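Local coordinates for protein yncA (Salmonella typhimurium, PDB 3DR6) that probably transfers an acetyl group from acetyl-coenzyme A to an amine-bearing substrate, as members of the GNAT acetyltransferase family do, at residues A15-I20 against Y54-S59; E19-A24 against A29-D34; D109-C114 against L163-H168. All coordinates share one frame; numbering follows the deposited sequence.

Contact 1 (A15-I20 against Y54-S59); sequences AAITEI and YPVLVS
The first helix of the GNAT fold, 14-27, rests here on the central sheet, and Ile17 meets Val56 and Val58 of strand 56-61. The contact is small, with 92 Å² buried in all, and it is made by methyl groups alone. Ile17 reaches out with the longer of its two branches. CG1 lies anti to the carbonyl carbon (chi1 -70°) and the chain then runs on extended (chi2 172°), which carries CD1 across to the strand. That single methyl touches both valines. Ile17 CD1 is 4.0 Å from Val56 CG1 and 4.2 Å from Val58 CG1. The side chains of Ile17 and Val56 approach at a slant, methyl against methyl. The two valines are two residues apart, so both turn to the helix side of the strand. Leu57 between them points to the other side, where it touches Arg106 of helix 99-113. The backbones stay well apart, with the CA atoms of Ile17 and Val58 8.3 Å from each other. Tyr68 of strand 64-73 also touches Ile17, and Arg49 of helix 39-52 packs on Val56. Such apolar helix-on-sheet packing is typical of the GNAT fold, with helices on both sides of a mixed sheet.

Contact 2 (E19-A24 against A29-D34); sequences EIYNHA and AAIWND
Tyr21 and Ala24, one turn apart on helix 14-27, meet Ile31 in the loop that follows the helix. Ile31 spreads its two branches over them. Its CG1 is anti to the backbone N (chi1 -173°), and this branch ends in CD1 at the tyrosine. Ile31 CD1 lies 3.5 Å from Tyr21 CE1. The methyl comes in obliquely to the ring, and the two side chains cross at about a right angle. The shorter branch goes to the helix backbone. Ile31 CG2 is 3.6 Å from Ala24 C and 3.8 Å from Ala24 CB. The phenol end of Tyr21 comes close to the Asn33 side chain, with Tyr21 OH and Asn33 OD1 3.1 Å apart.

Several groups set these side chains in place. Within the loop, Trp32 NE1 donates to Ala29 O at 2.9 Å, a bent bond of 133° with the donor above the carbonyl plane. Arg42 makes a cation-pi contact with Tyr21, and Thr28 OG1 is hydrogen-bonded to both Ala24 O and Ala30 N, tying the helix end to the loop. Lys151 NZ donates a hydrogen bond to Ile31 O, and Phe77 of the second subunit packs on Ile31 and Asn33.

The contact between helix and loop is thus mainly apolar. Ile31 fills the angle between Tyr21 and Ala24, the phenol hydroxyl lies at the border of this greasy patch, and the loop is held back on its own helix beside the subunit interface.

Contact 3 (D109-C114 against L163-H168); sequences DEARRC and LQLDEH
Arg112, near the end of helix 99-113, reaches over Leu165, just past strand 154-164. From Arg112 CB the chain leaves the helix with CG anti to the carbonyl carbon (chi1 -65°), and from CG to NE it is extended. This takes the guanidinium out to the opposing backbone. Arg112 CG passes 4.2 Å from Leu165 CB. Arg112 CD lies alongside the carbonyl, 3.6 Å from Leu165 O. Arg112 NE then donates to Leu165 O at 2.9 Å, in a nearly straight bond of 163°. The donor lies in the carbonyl plane on a lone pair, and the oxygen lies in the guanidinium plane. At the tip, Arg112 NH2 is 2.9 Å from water 1, which donates in turn to Gln164 O. Leu165 CD2 sits over one face of the guanidinium, 3.9 Å from Arg112 NH2. The direct bond and the water bridge together fix how the flat group is turned. The other leucine methyl faces the helix, with Leu165 CD1 3.7 Å from Ala111 CB. Ile108 of the same helix also packs on Leu165. The backbone of Leu165 is hydrogen-bonded to that of His117, next to strand 118-124. The contact thus joins the end of helix 99-113 to the sheet where strand 154-164 runs out.

Contacts 1 and 2 share helix 14-27. One fixes it to strand 56-61, the other holds its following loop against it. The touching residues of both are buried. Contact 1 is purely apolar, while contact 2 adds a phenol and an amide. Contact 3 is partly at the surface. It pairs a buried leucine with an exposed arginine, and it alone has a clear hydrogen bond between its segments. Contacts 2 and 3 both touch the second subunit, while no other chain of the assembly touches contact 1. Contacts 1 and 3 both reach the same sheet, and they meet where Pro55 CG packs on Glu110 CB at 3.7 Å. Contacts 2 and 3 lie on opposite sides of the chain centre, with nearest atoms about 17 Å apart.

Contact 1 (A15-I20 against Y54-S59)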
loop_
_atom_site.group_PDB
_atom_site.type_symbol
_atom_site.label_atom_id
_atom_site.label_comp_id
_atom_site.label_asym_id
_atom_site.label_seq_id
_atom_site.Cartn_x
_atom_site.Cartn_y
_atom_site.Cartn_z
ATOM N N ALA C 15 -15.648 -16.363 15.137
ATOM C CA ALA C 15 -17.028 -16.022 14.834
ATOM C C ALA C 15 -17.366 -14.587 15.264
ATOM O O ALA C 15 -18.014 -13.861 14.510
ATOM C CB ALA C 15 -18.019 -17.039 15.438
ATOM N N ALA C 16 -16.927 -14.182 16.458
ATOM C CA ALA C 16 -17.169 -12.805 16.936
ATOM C C ALA C 16 -16.419 -11.758 16.080
ATOM O O ALA C 16 -16.944 -10.673 15.791
ATOM C CB ALA C 16 -16.762 -12.673 18.392
ATOM N N ILE C 17 -15.175 -12.083 15.725
ATOM C CA ILE C 17 -14.343 -11.223 14.852
ATOM C C ILE C 17 -15.044 -11.009 13.514
ATOM O O ILE C 17 -15.132 -9.869 13.018
ATOM C CB ILE C 17 -12.894 -11.830 14.664
ATOM C CG1 ILE C 17 -12.091 -11.734 15.976
ATOM C CG2 ILE C 17 -12.132 -11.151 13.523
ATOM C CD1 ILE C 17 -10.731 -12.471 15.936
ATOM N N THR C 18 -15.561 -12.107 12.944
ATOM C CA THR C 18 -16.302 -12.074 11.681
ATOM C C THR C 18 -17.474 -11.098 11.742
ATOM O O THR C 18 -17.669 -10.305 10.814
ATOM C CB THR C 18 -16.810 -13.486 11.278
ATOM O OG1 THR C 18 -15.702 -14.393 11.207
ATOM C CG2 THR C 18 -17.520 -13.457 9.913
ATOM N N GLU C 19 -18.251 -11.144 12.826
ATOM C CA GLU C 19 -19.362 -10.199 12.985
ATOM C C GLU C 19 -18.879 -8.757 12.961
ATOM O O GLU C 19 -19.460 -7.925 12.287
ATOM C CB GLU C 19 -20.104 -10.429 14.295
ATOM C CG GLU C 19 -20.953 -11.644 14.323
ATOM C CD GLU C 19 -21.831 -11.665 15.568
ATOM O OE1 GLU C 19 -21.620 -10.802 16.462
ATOM O OE2 GLU C 19 -22.720 -12.539 15.644
ATOM N N ILE C 20 -17.823 -8.473 13.723
ATOM C CA ILE C 20 -17.287 -7.118 13.814
ATOM C C ILE C 20 -16.714 -6.662 12.454
ATOM O O ILE C 20 -16.947 -5.519 12.038
ATOM C CB ILE C 20 -16.240 -6.984 14.938
ATOM C CG1 ILE C 20 -16.896 -7.234 16.302
ATOM C CG2 ILE C 20 -15.595 -5.604 14.892
ATOM C CD1 ILE C 20 -15.921 -7.624 17.429
ATOM N N TYR C 54 2.279 -12.485 13.584
ATOM C CA TYR C 54 1.604 -11.210 13.861
ATOM C C TYR C 54 0.425 -11.375 14.829
ATOM O O TYR C 54 -0.228 -12.423 14.831
ATOM C CB TYR C 54 1.166 -10.510 12.580
ATOM C CG TYR C 54 2.306 -10.057 11.692
ATOM C CD1 TYR C 54 3.642 -10.124 12.122
ATOM C CD2 TYR C 54 2.053 -9.541 10.423
ATOM C CE1 TYR C 54 4.695 -9.709 11.285
ATOM C CE2 TYR C 54 3.094 -9.124 9.583
ATOM C CZ TYR C 54 4.405 -9.206 10.025
ATOM O OH TYR C 54 5.427 -8.795 9.199
ATOM N N PRO C 55 0.164 -10.341 15.648
ATOM C CA PRO C 55 -0.819 -10.508 16.715
ATOM C C PRO C 55 -2.249 -10.321 16.229
ATOM O O PRO C 55 -2.519 -9.512 15.318
ATOM C CB PRO C 55 -0.425 -9.423 17.721
ATOM C CG PRO C 55 0.086 -8.275 16.815
ATOM C CD PRO C 55 0.745 -8.976 15.630
ATOM N N VAL C 56 -3.158 -11.103 16.812
ATOM C CA VAL C 56 -4.582 -10.823 16.721
ATOM C C VAL C 56 -5.039 -10.693 18.173
ATOM O O VAL C 56 -4.907 -11.645 18.956
ATOM C CB VAL C 56 -5.375 -11.918 15.937
ATOM C CG1 VAL C 56 -6.860 -11.542 15.842
ATOM C CG2 VAL C 56 -4.797 -12.117 14.509
ATOM N N LEU C 57 -5.499 -9.497 18.545
ATOM C CA LEU C 57 -5.952 -9.213 19.917
ATOM C C LEU C 57 -7.467 -9.094 19.947
ATOM O O LEU C 57 -8.084 -8.670 18.962
ATOM C CB LEU C 57 -5.367 -7.894 20.418
ATOM C CG LEU C 57 -3.836 -7.750 20.396
ATOM C CD1 LEU C 57 -3.443 -6.303 20.657
ATOM C CD2 LEU C 57 -3.170 -8.707 21.379
ATOM N N VAL C 58 -8.072 -9.453 21.078
ATOM C CA VAL C 58 -9.478 -9.116 21.291
ATOM C C VAL C 58 -9.632 -8.360 22.595
ATOM O O VAL C 58 -8.892 -8.627 23.559
ATOM C CB VAL C 58 -10.423 -10.359 21.295
ATOM C CG1 VAL C 58 -10.490 -10.995 19.910
ATOM C CG2 VAL C 58 -9.988 -11.364 22.345
ATOM N N SER C 59 -10.591 -7.426 22.628
ATOM C CA SER C 59 -11.116 -6.911 23.890
ATOM C C SER C 59 -12.324 -7.758 24.337
ATOM O O SER C 59 -13.115 -8.238 23.517
ATOM C CB SER C 59 -11.484 -5.420 23.823
ATOM O OG SER C 59 -12.252 -5.097 22.677
#

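Contact 2 (E19-A24 against A29-D34)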
loop_
_atom_site.group_PDB
_atom_site.type_symbol
_atom_site.label_atom_id
_atom_site.label_comp_id
_atom_site.label_asym_id
_atom_site.label_seq_id
_atom_site.Cartn_x
_atom_site.Cartn_y
_atom_site.Cartn_z
ATOM N N GLU C 19 -18.251 -11.144 12.826
ATOM C CA GLU C 19 -19.362 -10.199 12.985
ATOM C C GLU C 19 -18.879 -8.757 12.961
ATOM O O GLU C 19 -19.460 -7.925 12.287
ATOM C CB GLU C 19 -20.104 -10.429 14.295
ATOM C CG GLU C 19 -20.953 -11.644 14.323
ATOM C CD GLU C 19 -21.831 -11.665 15.568
ATOM O OE1 GLU C 19 -21.620 -10.802 16.462
ATOM O OE2 GLU C 19 -22.720 -12.539 15.644
ATOM N N ILE C 20 -17.823 -8.473 13.723
ATOM C CA ILE C 20 -17.287 -7.118 13.814
ATOM C C ILE C 20 -16.714 -6.662 12.454
ATOM O O ILE C 20 -16.947 -5.519 12.038
ATOM C CB ILE C 20 -16.240 -6.984 14.938
ATOM C CG1 ILE C 20 -16.896 -7.234 16.302
ATOM C CG2 ILE C 20 -15.595 -5.604 14.892
ATOM C CD1 ILE C 20 -15.921 -7.624 17.429
ATOM N N TYR C 21 -15.966 -7.554 11.792
ATOM C CA TYR C 21 -15.413 -7.301 10.433
ATOM C C TYR C 21 -16.522 -6.952 9.428
ATOM O O TYR C 21 -16.439 -5.928 8.718
ATOM C CB TYR C 21 -14.618 -8.525 9.928
ATOM C CG TYR C 21 -14.051 -8.355 8.535
ATOM C CD1 TYR C 21 -12.795 -7.783 8.357
ATOM C CD2 TYR C 21 -14.769 -8.756 7.397
ATOM C CE1 TYR C 21 -12.267 -7.619 7.082
ATOM C CE2 TYR C 21 -14.227 -8.601 6.106
ATOM C CZ TYR C 21 -12.973 -8.028 5.972
ATOM O OH TYR C 21 -12.399 -7.833 4.721
ATOM N N ASN C 22 -17.547 -7.803 9.372
ATOM C CA ASN C 22 -18.694 -7.611 8.473
ATOM C C ASN C 22 -19.476 -6.341 8.756
ATOM O O ASN C 22 -19.919 -5.674 7.819
ATOM C CB ASN C 22 -19.625 -8.832 8.502
ATOM C CG ASN C 22 -19.024 -10.026 7.782
ATOM O OD1 ASN C 22 -18.102 -9.874 6.972
ATOM N ND2 ASN C 22 -19.552 -11.223 8.064
ATOM N N HIS C 23 -19.634 -6.004 10.034
ATOM C CA HIS C 23 -20.201 -4.707 10.395
ATOM C C HIS C 23 -19.376 -3.554 9.789
ATOM O O HIS C 23 -19.938 -2.635 9.169
ATOM C CB HIS C 23 -20.298 -4.511 11.907
ATOM C CG HIS C 23 -20.603 -3.096 12.285
ATOM N ND1 HIS C 23 -19.633 -2.210 12.701
ATOM C CD2 HIS C 23 -21.752 -2.386 12.209
ATOM C CE1 HIS C 23 -20.181 -1.024 12.900
ATOM N NE2 HIS C 23 -21.469 -1.109 12.622
ATOM N N ALA C 24 -18.056 -3.611 9.984
ATOM C CA ALA C 24 -17.169 -2.574 9.444
ATOM C C ALA C 24 -17.359 -2.472 7.923
ATOM O O ALA C 24 -17.505 -1.371 7.373
ATOM C CB ALA C 24 -15.731 -2.881 9.785
ATOM N N ALA C 29 -17.157 3.355 6.871
ATOM C CA ALA C 29 -16.038 3.617 5.979
ATOM C C ALA C 29 -14.704 3.372 6.703
ATOM O O ALA C 29 -13.667 3.932 6.345
ATOM C CB ALA C 29 -16.143 5.055 5.411
ATOM N N ALA C 30 -14.735 2.519 7.727
ATOM C CA ALA C 30 -13.543 2.217 8.523
ATOM C C ALA C 30 -12.679 1.143 7.861
ATOM O O ALA C 30 -11.505 0.981 8.200
ATOM C CB ALA C 30 -13.931 1.806 9.961
ATOM N N ILE C 31 -13.277 0.390 6.940
ATOM C CA ILE C 31 -12.543 -0.540 6.091
ATOM C C ILE C 31 -13.047 -0.351 4.678
ATOM O O ILE C 31 -14.270 -0.266 4.457
ATOM C CB ILE C 31 -12.690 -2.035 6.529
ATOM C CG1 ILE C 31 -11.755 -2.921 5.699
ATOM C CG2 ILE C 31 -14.140 -2.551 6.391
ATOM C CD1 ILE C 31 -11.562 -4.309 6.288
ATOM N N TRP C 32 -12.120 -0.273 3.715
ATOM C CA TRP C 32 -12.539 -0.035 2.330
ATOM C C TRP C 32 -12.609 -1.353 1.536
ATOM O O TRP C 32 -11.966 -1.514 0.502
ATOM C CB TRP C 32 -11.694 1.070 1.630
ATOM C CG TRP C 32 -11.797 2.448 2.328
ATOM C CD1 TRP C 32 -12.608 2.780 3.399
ATOM C CD2 TRP C 32 -11.041 3.632 2.024
ATOM N NE1 TRP C 32 -12.389 4.093 3.776
ATOM C CE2 TRP C 32 -11.439 4.636 2.942
ATOM C CE3 TRP C 32 -10.074 3.947 1.047
ATOM C CZ2 TRP C 32 -10.903 5.933 2.919
ATOM C CZ3 TRP C 32 -9.546 5.239 1.024
ATOM C CH2 TRP C 32 -9.959 6.212 1.954
ATOM N N ASN C 33 -13.395 -2.290 2.072
ATOM C CA ASN C 33 -13.779 -3.526 1.417
ATOM C C ASN C 33 -15.295 -3.533 1.392
ATOM O O ASN C 33 -15.913 -2.923 2.268
ATOM C CB ASN C 33 -13.310 -4.745 2.224
ATOM C CG ASN C 33 -11.946 -5.272 1.792
ATOM O OD1 ASN C 33 -11.265 -5.950 2.580
ATOM N ND2 ASN C 33 -11.549 -4.998 0.550
ATOM N N ASP C 34 -15.886 -4.245 0.431
ATOM C CA ASP C 34 -17.330 -4.148 0.162
ATOM C C ASP C 34 -18.196 -5.371 0.482
ATOM O O ASP C 34 -19.401 -5.227 0.686
ATOM C CB ASP C 34 -17.571 -3.743 -1.296
ATOM C CG ASP C 34 -16.895 -2.421 -1.658
ATOM O OD1 ASP C 34 -16.884 -1.505 -0.823
ATOM O OD2 ASP C 34 -16.385 -2.304 -2.784
#

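Contact 3 (D109-C114 against L163-H168)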
loop_
_atom_site.group_PDB
_atom_site.type_symbol
_atom_site.label_atom_id
_atom_site.label_comp_id
_atom_site.label_asym_id
_atom_site.label_seq_id
_atom_site.Cartn_x
_atom_site.Cartn_y
_atom_site.Cartn_z
ATOM N N ASP C 109 2.735 -2.306 21.368
ATOM C CA ASP C 109 3.651 -3.098 22.172
ATOM C C ASP C 109 4.042 -4.364 21.435
ATOM O O ASP C 109 5.216 -4.735 21.422
ATOM C CB ASP C 109 2.978 -3.502 23.485
ATOM C CG ASP C 109 2.769 -2.336 24.424
ATOM O OD1 ASP C 109 3.480 -1.324 24.306
ATOM O OD2 ASP C 109 1.878 -2.452 25.297
ATOM N N GLU C 110 3.050 -5.015 20.819
ATOM C CA GLU C 110 3.279 -6.246 20.063
ATOM C C GLU C 110 4.130 -5.957 18.844
ATOM O O GLU C 110 5.006 -6.740 18.516
ATOM C CB GLU C 110 1.968 -6.943 19.673
ATOM C CG GLU C 110 1.128 -7.460 20.862
ATOM C CD GLU C 110 1.877 -8.406 21.797
ATOM O OE1 GLU C 110 2.762 -9.172 21.329
ATOM O OE2 GLU C 110 1.574 -8.378 23.012
ATOM N N ALA C 111 3.898 -4.813 18.199
ATOM C CA ALA C 111 4.718 -4.389 17.062
ATOM C C ALA C 111 6.205 -4.245 17.452
ATOM O O ALA C 111 7.086 -4.735 16.746
ATOM C CB ALA C 111 4.159 -3.086 16.438
ATOM N N ARG C 112 6.482 -3.652 18.619
ATOM C CA ARG C 112 7.879 -3.597 19.087
ATOM C C ARG C 112 8.492 -4.996 19.307
ATOM O O ARG C 112 9.651 -5.227 18.971
ATOM C CB ARG C 112 8.015 -2.738 20.346
ATOM C CG ARG C 112 7.685 -1.253 20.090
ATOM C CD ARG C 112 8.404 -0.319 21.107
ATOM N NE ARG C 112 8.017 1.067 20.837
ATOM C CZ ARG C 112 6.910 1.650 21.315
ATOM N NH1 ARG C 112 6.104 1.016 22.143
ATOM N NH2 ARG C 112 6.626 2.897 20.977
ATOM N N ARG C 113 7.717 -5.927 19.867
ATOM C CA ARG C 113 8.193 -7.315 20.045
ATOM C C ARG C 113 8.527 -8.016 18.718
ATOM O O ARG C 113 9.326 -8.958 18.696
ATOM C CB ARG C 113 7.161 -8.139 20.834
ATOM C CG ARG C 113 7.185 -7.843 22.297
ATOM C CD ARG C 113 6.023 -8.498 23.032
ATOM N NE ARG C 113 5.903 -7.860 24.338
ATOM C CZ ARG C 113 4.924 -7.034 24.704
ATOM N NH1 ARG C 113 4.936 -6.506 25.926
ATOM N NH2 ARG C 113 3.924 -6.757 23.876
ATOM N N CYS C 114 7.917 -7.553 17.629
ATOM C CA CYS C 114 8.170 -8.095 16.300
ATOM C C CYS C 114 9.298 -7.308 15.600
ATOM O O CYS C 114 9.623 -7.585 14.437
ATOM C CB CYS C 114 6.886 -8.075 15.468
ATOM S SG CYS C 114 5.640 -9.270 16.015
ATOM N N LEU C 163 3.629 6.216 13.350
ATOM C CA LEU C 163 4.348 6.278 14.619
ATOM C C LEU C 163 5.630 5.493 14.458
ATOM O O LEU C 163 5.596 4.288 14.154
ATOM C CB LEU C 163 3.511 5.675 15.767
ATOM C CG LEU C 163 4.233 5.489 17.116
ATOM C CD1 LEU C 163 4.592 6.871 17.728
ATOM C CD2 LEU C 163 3.341 4.701 18.069
ATOM N N GLN C 164 6.757 6.165 14.643
ATOM C CA GLN C 164 8.058 5.475 14.638
ATOM C C GLN C 164 8.248 4.825 16.003
ATOM O O GLN C 164 8.050 5.455 17.048
ATOM C CB GLN C 164 9.194 6.455 14.303
ATOM C CG GLN C 164 10.491 5.737 13.986
ATOM C CD GLN C 164 11.578 6.650 13.461
ATOM O OE1 GLN C 164 11.374 7.365 12.472
ATOM N NE2 GLN C 164 12.747 6.607 14.094
ATOM N N LEU C 165 8.621 3.547 15.988
ATOM C CA LEU C 165 8.628 2.712 17.194
ATOM C C LEU C 165 9.978 2.618 17.936
ATOM O O LEU C 165 10.029 2.174 19.083
ATOM C CB LEU C 165 8.104 1.312 16.828
ATOM C CG LEU C 165 6.671 1.303 16.256
ATOM C CD1 LEU C 165 6.208 -0.116 15.882
ATOM C CD2 LEU C 165 5.702 1.927 17.273
ATOM N N ASP C 166 11.059 3.058 17.283
ATOM C CA ASP C 166 12.405 3.020 17.881
ATOM C C ASP C 166 13.312 3.940 17.080
ATOM O O ASP C 166 12.966 4.334 15.968
ATOM C CB ASP C 166 12.963 1.590 17.833
ATOM C CG ASP C 166 13.252 1.126 16.392
ATOM O OD1 ASP C 166 14.365 1.400 15.884
ATOM O OD2 ASP C 166 12.382 0.459 15.780
ATOM N N GLU C 167 14.466 4.266 17.638
ATOM C CA GLU C 167 15.430 5.105 16.942
ATOM C C GLU C 167 16.731 4.365 16.648
ATOM O O GLU C 167 17.777 4.987 16.468
ATOM C CB GLU C 167 15.666 6.405 17.724
ATOM C CG GLU C 167 14.403 7.246 17.695
ATOM C CD GLU C 167 14.512 8.519 18.482
ATOM O OE1 GLU C 167 14.898 8.455 19.669
ATOM O OE2 GLU C 167 14.175 9.583 17.910
ATOM N N HIS C 168 16.648 3.035 16.555
ATOM C CA HIS C 168 17.822 2.210 16.221
ATOM C C HIS C 168 18.175 2.228 14.746
ATOM O O HIS C 168 17.358 2.606 13.872
ATOM C CB HIS C 168 17.610 0.763 16.674
ATOM C CG HIS C 168 18.000 0.526 18.094
ATOM N ND1 HIS C 168 17.221 0.930 19.157
ATOM C CD2 HIS C 168 19.085 -0.076 18.629
ATOM C CE1 HIS C 168 17.826 0.612 20.291
ATOM N NE2 HIS C 168 18.960 0.000 19.997
HETATM O O HOH W 1 8.045 5.039 19.677
#